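Local coordinates for giardin subunit alpha-1 (Giardia intestinalis, PDB 4EVF), which is an annexin that binds calcium and, in a calcium-dependent way, phosphatidylserine-containing phospholipid, and belongs to the giardins involved in attaching the parasite to the intestinal mucosa, at residues A[237-242]-A[278-283]; A[258-263]-A[290-295]; A[94-99]-A[245-250]; A[9-14]-A[21-26]. One frame throughout, in Å; residues are numbered along the deposited sequence.

Contact 1: A[237-242]-A[278-283]; sequences CACNDK and RCFDKR
C239, in the last turn of helix 227-240, and C279, the final residue of helix 272-279, bring the two backbones together, their CA atoms only 5.4 Å apart, just before each chain leaves its helix. The CB of C279 is directed at the other segment. It rests 3.6 Å from C239 O, while C279 SG lies alongside C239 CB at 3.7 Å. With C239 SG and C279 SG 4.4 Å apart, the cysteines are not joined by a disulfide; cysteine is small enough to let two helix ends come this close. C239 SG, held anti to its own carbonyl carbon (chi1 -74°), instead turns to the F280 ring. It approaches CE2 to 4.0 Å and lies 86° off the ring normal, so sulfur meets the rim in a Cys sulfur-aromatic contact. Next to it on the ring, F280 CZ is 4.2 Å from A238 CB; an alanine there leaves room for the phenyl tip. After F280 the chain turns into helix 284-292, where D281 OD1 accepts a weak capping bond from R283 N, as a short acidic side chain before a helix can. Across the contact, K242 follows the helix end with positive phi; its backbone passes C279 O, with K242 C at 4.1 Å, and its CB is directed away. The ring of F280 is wedged among helices: M248 of helix 245-255 lies against it, as do A285 and L288 of helix 284-292, so the ends of two helices close over others of the predicted fourth annexin repeat.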
# COMPACT_ATOMS: atom_id res chain seq x y z
N CYS A 237 9.82 6.89 2.76
CA CYS A 237 9.21 8.19 2.51
C CYS A 237 8.54 8.71 3.78
O CYS A 237 8.76 9.86 4.16
CB CYS A 237 8.19 8.12 1.37
SG CYS A 237 8.84 7.74 -0.29
N ALA A 238 7.73 7.87 4.42
CA ALA A 238 7.08 8.27 5.67
C ALA A 238 8.10 8.65 6.74
O ALA A 238 7.89 9.60 7.50
CB ALA A 238 6.15 7.15 6.19
N CYS A 239 9.19 7.91 6.83
CA CYS A 239 10.19 8.25 7.83
C CYS A 239 10.78 9.62 7.50
O CYS A 239 10.83 10.52 8.36
CB CYS A 239 11.28 7.19 7.90
SG CYS A 239 10.75 5.65 8.71
N ASN A 240 11.20 9.78 6.25
CA ASN A 240 11.77 11.04 5.77
C ASN A 240 10.84 12.26 5.80
O ASN A 240 11.29 13.40 5.91
CB ASN A 240 12.35 10.85 4.37
CG ASN A 240 13.46 9.82 4.34
OD1 ASN A 240 14.08 9.54 5.37
ND2 ASN A 240 13.71 9.24 3.17
N ASP A 241 9.54 12.03 5.69
CA ASP A 241 8.57 13.11 5.80
C ASP A 241 8.22 13.36 7.26
O ASP A 241 7.05 13.57 7.61
CB ASP A 241 7.29 12.79 5.02
CG ASP A 241 7.52 12.74 3.53
OD1 ASP A 241 8.60 13.18 3.06
OD2 ASP A 241 6.61 12.27 2.81
N LYS A 242 9.24 13.32 8.12
CA LYS A 242 9.09 13.60 9.54
C LYS A 242 8.03 12.72 10.21
O LYS A 242 7.19 13.22 10.97
CB LYS A 242 8.79 15.09 9.77
CG LYS A 242 9.89 16.02 9.26
CD LYS A 242 9.83 17.38 9.95
CE LYS A 242 10.97 18.29 9.52
NZ LYS A 242 10.91 19.62 10.20
N ARG A 278 13.44 6.48 15.22
CA ARG A 278 13.83 7.88 15.20
C ARG A 278 12.68 8.79 14.78
O ARG A 278 12.42 9.82 15.41
CB ARG A 278 15.01 8.07 14.26
CG ARG A 278 15.56 9.48 14.25
CD ARG A 278 16.67 9.64 13.23
NE ARG A 278 16.15 9.70 11.88
CZ ARG A 278 16.21 8.69 11.02
NH1 ARG A 278 16.80 7.56 11.38
NH2 ARG A 278 15.70 8.82 9.80
N CYS A 279 11.98 8.39 13.72
CA CYS A 279 11.06 9.29 13.02
C CYS A 279 9.67 9.39 13.62
O CYS A 279 8.97 10.38 13.42
CB CYS A 279 11.00 8.91 11.54
SG CYS A 279 12.66 8.98 10.78
N PHE A 280 9.27 8.37 14.38
CA PHE A 280 7.95 8.33 15.00
C PHE A 280 8.00 8.47 16.53
O PHE A 280 8.99 8.11 17.16
CB PHE A 280 7.22 7.04 14.57
CG PHE A 280 6.87 7.04 13.11
CD1 PHE A 280 5.64 7.51 12.69
CD2 PHE A 280 7.79 6.63 12.17
CE1 PHE A 280 5.32 7.55 11.34
CE2 PHE A 280 7.48 6.66 10.82
CZ PHE A 280 6.24 7.12 10.41
N ASP A 281 6.93 8.99 17.13
CA ASP A 281 6.92 9.27 18.57
C ASP A 281 6.84 8.04 19.45
O ASP A 281 6.73 6.90 18.97
CB ASP A 281 5.84 10.30 18.96
CG ASP A 281 4.42 9.73 18.95
OD1 ASP A 281 4.25 8.52 19.21
OD2 ASP A 281 3.47 10.50 18.69
N LYS A 282 6.89 8.28 20.76
CA LYS A 282 6.99 7.24 21.78
C LYS A 282 5.86 6.22 21.71
O LYS A 282 6.07 5.04 22.00
CB LYS A 282 7.02 7.88 23.17
CG LYS A 282 8.02 7.25 24.10
CD LYS A 282 8.23 8.09 25.34
CE LYS A 282 7.03 8.05 26.26
NZ LYS A 282 7.28 8.87 27.48
N ARG A 283 4.66 6.69 21.38
CA ARG A 283 3.47 5.84 21.29
C ARG A 283 3.42 5.07 19.97
O ARG A 283 3.34 3.84 19.96
CB ARG A 283 2.21 6.70 21.47
CG ARG A 283 0.90 5.92 21.49
CD ARG A 283 -0.29 6.88 21.50
NE ARG A 283 -1.58 6.19 21.49
CZ ARG A 283 -2.73 6.79 21.19
NH1 ARG A 283 -2.74 8.07 20.87
NH2 ARG A 283 -3.86 6.10 21.20

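Contact 2: A[258-263]-A[290-295]; sequences KCLGAK and TLWRVK
L260 CD1 lies over the centre of one face of the R293 guanidinium, 3.7 Å from CZ, and the edge of the W292 ring receives C259 O near its plane, 3.5 Å from CZ3. Water 1 also lies in the plane at the edge of this ring, and A262 CB approaches the same CZ3 obliquely. These flat groups stand at a Schellman motif of the predicted fourth annexin repeat: R293, the first residue after helix 284-292 to leave helical phi/psi, has the positive phi of that motif. Facing it is the type I turn from C259 to A262 that leads into helix 262-265. The tryptophan suits the place because its broad hydrocarbon edge packs against the small residues C259 and A262, while NE1 is satisfied by T252 OG1. R293 NH2 is bonded to S28 O. L260 divides its branches: CD1 covers the guanidinium and CD2 reaches L291 O at 3.6 Å. Water 1 ties the backbones together, donating to W292 O at 2.7 Å and to L260 O at 3.1 Å, with a weak bond from K263 N; both carbonyls are thus served by one molecule. K263 begins with CG between its backbone N and carbonyl carbon (chi1 53°) and then runs extended. Its length carries NZ to the main-chain carbonyl R293 O, a 3.0 Å hydrogen bond with a C=O...N angle of 133°. On the way the lysine chain slides past V294 in the opposite direction, and the fit is tight: V294 CG1 is only 3.4 Å from K263 CD.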
# COMPACT_ATOMS: atom_id res chain seq x y z
N LYS A 258 0.79 -8.64 3.83
CA LYS A 258 1.22 -9.02 2.49
C LYS A 258 2.62 -8.49 2.15
O LYS A 258 3.22 -8.90 1.15
CB LYS A 258 0.23 -8.51 1.42
CG LYS A 258 -1.23 -8.88 1.65
CD LYS A 258 -2.05 -8.63 0.38
CE LYS A 258 -3.55 -8.96 0.58
NZ LYS A 258 -3.79 -10.04 1.56
N CYS A 259 3.15 -7.59 2.97
CA CYS A 259 4.38 -6.88 2.63
C CYS A 259 5.48 -7.10 3.65
O CYS A 259 6.42 -6.31 3.72
CB CYS A 259 4.13 -5.37 2.54
SG CYS A 259 2.96 -4.84 1.27
N LEU A 260 5.39 -8.16 4.44
CA LEU A 260 6.33 -8.31 5.55
C LEU A 260 7.80 -8.46 5.11
O LEU A 260 8.71 -8.35 5.93
CB LEU A 260 5.90 -9.42 6.51
CG LEU A 260 4.72 -9.03 7.40
CD1 LEU A 260 4.19 -10.24 8.16
CD2 LEU A 260 5.10 -7.90 8.38
N GLY A 261 8.03 -8.71 3.82
CA GLY A 261 9.38 -8.74 3.28
C GLY A 261 9.98 -7.35 3.14
O GLY A 261 11.13 -7.18 2.73
N ALA A 262 9.20 -6.34 3.52
CA ALA A 262 9.64 -4.96 3.42
C ALA A 262 10.95 -4.73 4.19
O ALA A 262 11.85 -4.03 3.71
CB ALA A 262 8.55 -4.03 3.90
N LYS A 263 11.08 -5.34 5.37
CA LYS A 263 12.26 -5.09 6.19
C LYS A 263 13.58 -5.48 5.51
O LYS A 263 14.62 -4.85 5.73
CB LYS A 263 12.13 -5.75 7.57
CG LYS A 263 11.80 -7.21 7.53
CD LYS A 263 11.53 -7.75 8.94
CE LYS A 263 10.81 -9.09 8.87
NZ LYS A 263 10.64 -9.70 10.21
N THR A 290 6.30 -3.35 16.00
CA THR A 290 5.65 -4.63 16.28
C THR A 290 5.01 -5.19 15.00
O THR A 290 5.27 -6.33 14.60
CB THR A 290 4.58 -4.49 17.37
OG1 THR A 290 5.17 -3.94 18.56
CG2 THR A 290 3.97 -5.85 17.70
N LEU A 291 4.19 -4.37 14.36
CA LEU A 291 3.44 -4.80 13.17
C LEU A 291 4.34 -5.17 12.00
O LEU A 291 4.01 -6.09 11.25
CB LEU A 291 2.41 -3.74 12.75
CG LEU A 291 1.30 -3.45 13.77
CD1 LEU A 291 0.59 -2.13 13.46
CD2 LEU A 291 0.30 -4.61 13.82
N TRP A 292 5.48 -4.48 11.86
CA TRP A 292 6.39 -4.72 10.74
C TRP A 292 7.47 -5.75 11.08
O TRP A 292 8.29 -6.10 10.24
CB TRP A 292 6.99 -3.41 10.22
CG TRP A 292 6.00 -2.62 9.45
CD1 TRP A 292 5.28 -1.54 9.90
CD2 TRP A 292 5.56 -2.87 8.11
NE1 TRP A 292 4.44 -1.09 8.91
CE2 TRP A 292 4.60 -1.88 7.80
CE3 TRP A 292 5.90 -3.82 7.14
CZ2 TRP A 292 3.97 -1.83 6.56
CZ3 TRP A 292 5.27 -3.76 5.90
CH2 TRP A 292 4.31 -2.77 5.63
N ARG A 293 7.43 -6.24 12.32
CA ARG A 293 8.33 -7.27 12.80
C ARG A 293 9.79 -6.84 12.76
O ARG A 293 10.67 -7.58 12.30
CB ARG A 293 8.13 -8.59 12.04
CG ARG A 293 6.82 -9.27 12.39
CD ARG A 293 6.72 -10.67 11.77
NE ARG A 293 5.36 -11.17 11.87
CZ ARG A 293 4.92 -12.25 11.22
NH1 ARG A 293 5.73 -12.94 10.43
NH2 ARG A 293 3.66 -12.64 11.37
N VAL A 294 10.05 -5.65 13.26
CA VAL A 294 11.39 -5.19 13.39
C VAL A 294 11.61 -4.54 14.78
O VAL A 294 12.07 -3.43 14.86
CB VAL A 294 11.82 -4.26 12.24
CG1 VAL A 294 11.71 -5.01 10.94
CG2 VAL A 294 10.98 -3.06 12.14
N LYS A 295 11.30 -5.28 15.85
CA LYS A 295 11.66 -4.86 17.19
C LYS A 295 13.18 -4.86 17.33
O LYS A 295 13.73 -4.26 18.26
CB LYS A 295 11.07 -5.82 18.23
CG LYS A 295 9.56 -5.96 18.17
CD LYS A 295 9.09 -7.05 19.14
CE LYS A 295 7.59 -7.20 19.09
NZ LYS A 295 7.00 -6.32 20.15
O HOH W 1 8.58 -5.75 7.56

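Contact 3: A[94-99]-A[245-250]; sequences AFFDTV and EKRMRR
R247 NH1 donates to D97 OD1 at 3.1 Å, nearly straight at 160°, reaching the oxygen on its syn side and keeping it close to the guanidinium plane. The other carboxylate oxygen, D97 OD2, takes two bonds from R250, from NE and from NH2, although the exact place of that oxygen is less sure. A bend at chi3 (-61°) sets R250 NE toward the aspartate, and the carboxylate and guanidinium planes are only 26° apart. One short acid thus holds two long bases that stand three residues apart, nearly one helical turn, on helix 245-255. In so buried a place D97 partly balances the two arginines, and they would be expected to favour its ionised form. The R250 guanidinium is also sandwiched: A94 CA lies 3.4 Å above one face, toward the rim, and R247 CA lies over the opposite face. Alanine is apt here, since the small A94 brings its backbone CA up to the guanidinium face; its CB is 3.7 Å from R250 CZ. L234 of helix 227-240 packs on both D97 and R247. The axes of segments 94-99 and 245-250 are nearly parallel and approach to 10.1 Å, joining the predicted second and fourth repeats. Buried charged pairs between these two repeats are characteristic of the central hydrophilic channel of the annexin fold, which this network probably represents.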
# COMPACT_ATOMS: atom_id res chain seq x y z
N ALA A 94 -1.69 9.66 -0.69
CA ALA A 94 -2.69 8.65 -0.37
C ALA A 94 -3.04 7.82 -1.62
O ALA A 94 -3.25 6.60 -1.53
CB ALA A 94 -3.94 9.30 0.18
N PHE A 95 -3.10 8.49 -2.77
CA PHE A 95 -3.31 7.79 -4.05
C PHE A 95 -2.30 6.65 -4.21
O PHE A 95 -2.69 5.52 -4.56
CB PHE A 95 -3.18 8.74 -5.25
CG PHE A 95 -4.35 9.69 -5.43
CD1 PHE A 95 -5.50 9.57 -4.68
CD2 PHE A 95 -4.27 10.73 -6.36
CE1 PHE A 95 -6.57 10.45 -4.84
CE2 PHE A 95 -5.33 11.61 -6.54
CZ PHE A 95 -6.48 11.47 -5.78
N PHE A 96 -1.02 6.94 -3.99
CA PHE A 96 0.02 5.92 -4.12
C PHE A 96 -0.26 4.74 -3.19
O PHE A 96 -0.15 3.57 -3.59
CB PHE A 96 1.43 6.49 -3.84
CG PHE A 96 1.80 7.67 -4.69
CD1 PHE A 96 1.32 7.79 -5.99
CD2 PHE A 96 2.61 8.68 -4.18
CE1 PHE A 96 1.65 8.89 -6.77
CE2 PHE A 96 2.94 9.78 -4.96
CZ PHE A 96 2.46 9.89 -6.25
N ASP A 97 -0.61 5.07 -1.94
CA ASP A 97 -0.85 4.06 -0.91
C ASP A 97 -2.04 3.16 -1.22
O ASP A 97 -2.02 1.98 -0.91
CB ASP A 97 -1.04 4.70 0.46
CG ASP A 97 0.12 5.61 0.86
OD1 ASP A 97 1.18 5.54 0.20
OD2 ASP A 97 -0.04 6.37 1.84
N THR A 98 -3.08 3.73 -1.82
CA THR A 98 -4.38 3.06 -1.97
C THR A 98 -4.58 2.40 -3.35
O THR A 98 -5.22 1.35 -3.45
CB THR A 98 -5.55 4.04 -1.68
OG1 THR A 98 -5.48 5.17 -2.55
CG2 THR A 98 -5.52 4.54 -0.23
N VAL A 99 -4.03 3.01 -4.39
CA VAL A 99 -4.24 2.55 -5.76
C VAL A 99 -3.06 1.70 -6.25
O VAL A 99 -3.26 0.66 -6.88
CB VAL A 99 -4.45 3.76 -6.74
CG1 VAL A 99 -4.44 3.30 -8.18
CG2 VAL A 99 -5.75 4.48 -6.43
N GLU A 245 2.45 9.84 10.03
CA GLU A 245 1.54 8.89 10.67
C GLU A 245 0.41 8.44 9.75
O GLU A 245 0.02 7.27 9.77
CB GLU A 245 0.97 9.48 11.97
CG GLU A 245 2.00 9.61 13.08
CD GLU A 245 1.35 9.73 14.46
OE1 GLU A 245 0.22 10.24 14.55
OE2 GLU A 245 1.99 9.30 15.44
N LYS A 246 -0.11 9.36 8.95
CA LYS A 246 -1.26 9.02 8.10
C LYS A 246 -0.91 7.96 7.05
O LYS A 246 -1.68 7.02 6.87
CB LYS A 246 -1.87 10.27 7.46
CG LYS A 246 -2.35 11.29 8.49
CD LYS A 246 -3.64 11.96 8.05
CE LYS A 246 -3.46 12.70 6.74
NZ LYS A 246 -4.73 12.74 5.94
N ARG A 247 0.24 8.10 6.40
CA ARG A 247 0.74 7.08 5.47
C ARG A 247 1.02 5.75 6.16
O ARG A 247 0.71 4.69 5.62
CB ARG A 247 2.02 7.54 4.78
CG ARG A 247 2.74 6.41 4.04
CD ARG A 247 2.75 6.66 2.53
NE ARG A 247 3.76 7.65 2.20
CZ ARG A 247 3.87 8.29 1.04
NH1 ARG A 247 3.02 8.08 0.03
NH2 ARG A 247 4.85 9.15 0.89
N MET A 248 1.62 5.79 7.34
CA MET A 248 1.94 4.54 8.01
C MET A 248 0.66 3.81 8.39
O MET A 248 0.61 2.58 8.33
CB MET A 248 2.86 4.76 9.22
CG MET A 248 4.33 4.97 8.82
SD MET A 248 4.98 3.75 7.66
CE MET A 248 5.17 2.35 8.77
N ARG A 249 -0.37 4.57 8.73
CA ARG A 249 -1.65 3.97 9.10
C ARG A 249 -2.34 3.36 7.87
O ARG A 249 -2.90 2.26 7.94
CB ARG A 249 -2.57 4.99 9.77
CG ARG A 249 -3.95 4.42 10.05
CD ARG A 249 -5.05 5.42 9.76
NE ARG A 249 -6.35 4.77 9.58
CZ ARG A 249 -7.50 5.43 9.48
NH1 ARG A 249 -7.52 6.74 9.56
NH2 ARG A 249 -8.64 4.76 9.31
N ARG A 250 -2.30 4.08 6.76
CA ARG A 250 -2.87 3.55 5.53
C ARG A 250 -2.20 2.23 5.15
O ARG A 250 -2.87 1.21 5.10
CB ARG A 250 -2.79 4.57 4.38
CG ARG A 250 -3.72 5.77 4.58
CD ARG A 250 -3.79 6.63 3.33
NE ARG A 250 -2.48 7.18 2.97
CZ ARG A 250 -2.07 8.41 3.27
NH1 ARG A 250 -2.87 9.24 3.94
NH2 ARG A 250 -0.87 8.83 2.89

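Contact 4: A[9-14]-A[21-26]; sequences NELKQA and VQIAFI
An antiparallel helix hairpin, the first two helices of the predicted first annexin repeat, brings A14 against Q22 and I23, and L11 against I26. The axes of segments 9-14 and 21-26, on helices 4-16 and 20-28, approach to 9.4 Å at 161°. The CB of A14 is directed toward the partner helix, and this lone methyl is what permits the close approach: A14 CB lies 3.6 Å from Q22 CG and 3.8 Å from I23 CG1. Q22 has CG anti to the backbone N (chi1 -180°), and it is this methylene that lies on the alanine. Beyond it, water 2 donates to E10 O at 2.8 Å and accepts a weak hydrogen bond from the amide, Q22 NE2. Farther along, L11 and I26 slide past each other in opposite directions. One leucine methyl, L11 CD2, touches both I26 CD1 and I26 CG2, each at 3.8 Å, and L11 CG also lies 3.8 Å from I26 CG2. I26 CD1 also reaches E10 CB at 4.0 Å, using the hydrocarbon root of E10. The inner side is apolar: I38 of helix 32-46 adjoins L11, L67 of helix 62-70 adjoins I23, and I7 adjoins I26. Such a pair of neighbouring helices, linked by a short turn and closed by apolar residues facing the bundle, is the A-B hairpin of the all-helical annexin repeat.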
# COMPACT_ATOMS: atom_id res chain seq x y z
N ASN A 9 -10.10 -13.97 23.17
CA ASN A 9 -9.94 -13.71 24.60
C ASN A 9 -8.66 -12.93 24.90
O ASN A 9 -8.67 -11.99 25.71
CB ASN A 9 -9.98 -15.00 25.43
CG ASN A 9 -9.92 -14.72 26.93
OD1 ASN A 9 -8.86 -14.84 27.56
ND2 ASN A 9 -11.05 -14.32 27.51
N GLU A 10 -7.55 -13.32 24.27
CA GLU A 10 -6.31 -12.55 24.40
C GLU A 10 -6.58 -11.08 24.09
O GLU A 10 -6.19 -10.18 24.85
CB GLU A 10 -5.25 -13.05 23.43
CG GLU A 10 -4.73 -14.44 23.70
CD GLU A 10 -3.63 -14.83 22.73
OE1 GLU A 10 -2.54 -14.20 22.76
OE2 GLU A 10 -3.86 -15.75 21.91
N LEU A 11 -7.23 -10.85 22.97
CA LEU A 11 -7.57 -9.49 22.56
C LEU A 11 -8.44 -8.76 23.57
O LEU A 11 -8.23 -7.58 23.85
CB LEU A 11 -8.22 -9.49 21.17
CG LEU A 11 -7.20 -9.63 20.05
CD1 LEU A 11 -7.86 -10.09 18.74
CD2 LEU A 11 -6.43 -8.32 19.86
N LYS A 12 -9.42 -9.46 24.14
CA LYS A 12 -10.31 -8.89 25.14
C LYS A 12 -9.52 -8.33 26.33
O LYS A 12 -9.78 -7.22 26.81
CB LYS A 12 -11.28 -9.96 25.65
CG LYS A 12 -12.28 -9.46 26.67
CD LYS A 12 -13.33 -8.58 26.02
CE LYS A 12 -14.32 -8.02 27.04
NZ LYS A 12 -15.21 -7.00 26.41
N GLN A 13 -8.56 -9.11 26.79
CA GLN A 13 -7.78 -8.73 27.96
C GLN A 13 -6.77 -7.63 27.65
O GLN A 13 -6.42 -6.84 28.53
CB GLN A 13 -7.11 -9.96 28.56
CG GLN A 13 -8.07 -10.82 29.35
CD GLN A 13 -7.62 -12.26 29.45
OE1 GLN A 13 -6.70 -12.69 28.75
NE2 GLN A 13 -8.28 -13.02 30.32
N ALA A 14 -6.30 -7.58 26.41
CA ALA A 14 -5.36 -6.53 26.01
C ALA A 14 -6.12 -5.22 25.92
O ALA A 14 -5.60 -4.16 26.29
CB ALA A 14 -4.70 -6.87 24.67
N VAL A 21 0.55 -1.89 22.48
CA VAL A 21 1.55 -2.74 21.86
C VAL A 21 1.07 -4.19 21.84
O VAL A 21 1.34 -4.93 20.88
CB VAL A 21 2.93 -2.62 22.53
CG1 VAL A 21 3.91 -3.58 21.89
CG2 VAL A 21 3.45 -1.19 22.41
N GLN A 22 0.37 -4.61 22.89
CA GLN A 22 -0.15 -5.98 22.94
C GLN A 22 -1.22 -6.24 21.87
O GLN A 22 -1.26 -7.32 21.28
CB GLN A 22 -0.68 -6.31 24.34
CG GLN A 22 -1.23 -7.73 24.47
CD GLN A 22 -0.20 -8.80 24.13
OE1 GLN A 22 0.99 -8.52 23.96
NE2 GLN A 22 -0.66 -10.05 24.03
N ILE A 23 -2.08 -5.26 21.62
CA ILE A 23 -3.05 -5.40 20.54
C ILE A 23 -2.32 -5.46 19.20
O ILE A 23 -2.62 -6.29 18.35
CB ILE A 23 -4.07 -4.25 20.54
CG1 ILE A 23 -4.88 -4.27 21.84
CG2 ILE A 23 -4.96 -4.31 19.30
CD1 ILE A 23 -5.64 -2.98 22.10
N ALA A 24 -1.33 -4.58 19.04
CA ALA A 24 -0.50 -4.58 17.84
C ALA A 24 0.21 -5.92 17.69
O ALA A 24 0.30 -6.46 16.59
CB ALA A 24 0.51 -3.41 17.88
N PHE A 25 0.70 -6.47 18.80
CA PHE A 25 1.45 -7.71 18.71
C PHE A 25 0.57 -8.87 18.25
O PHE A 25 0.98 -9.68 17.41
CB PHE A 25 2.12 -8.08 20.04
CG PHE A 25 2.81 -9.42 20.00
CD1 PHE A 25 3.96 -9.58 19.25
CD2 PHE A 25 2.27 -10.51 20.66
CE1 PHE A 25 4.59 -10.82 19.19
CE2 PHE A 25 2.89 -11.75 20.60
CZ PHE A 25 4.05 -11.90 19.86
N ILE A 26 -0.63 -8.95 18.82
CA ILE A 26 -1.58 -9.99 18.42
C ILE A 26 -1.97 -9.81 16.96
O ILE A 26 -2.02 -10.77 16.20
CB ILE A 26 -2.85 -9.97 19.29
CG1 ILE A 26 -2.50 -10.33 20.74
CG2 ILE A 26 -3.88 -10.94 18.74
CD1 ILE A 26 -3.53 -9.88 21.75
O HOH W 2 -3.63 -10.11 25.86

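In the fold
Contacts 1 and 2 share the predicted fourth repeat, their centres about 16 Å apart and their segments alternating along the chain; helix 284-292 starts just after contact 1 and ends in contact 2. Contact 3, whose centre lies about 6 Å from the centre of the chain, joins them from the middle of the molecule: M248 CG packs on F280 CZ at 3.3 Å, and M248 CE on W292 NE1 at 3.5 Å. The centre of contact 4 lies about 24 Å from the centre of the chain, yet T290 CG2 meets F25 CA at 3.3 Å, so the first repeat leans on the fourth. No calcium is present in this apo form, so the contacts describe the protein scaffold alone.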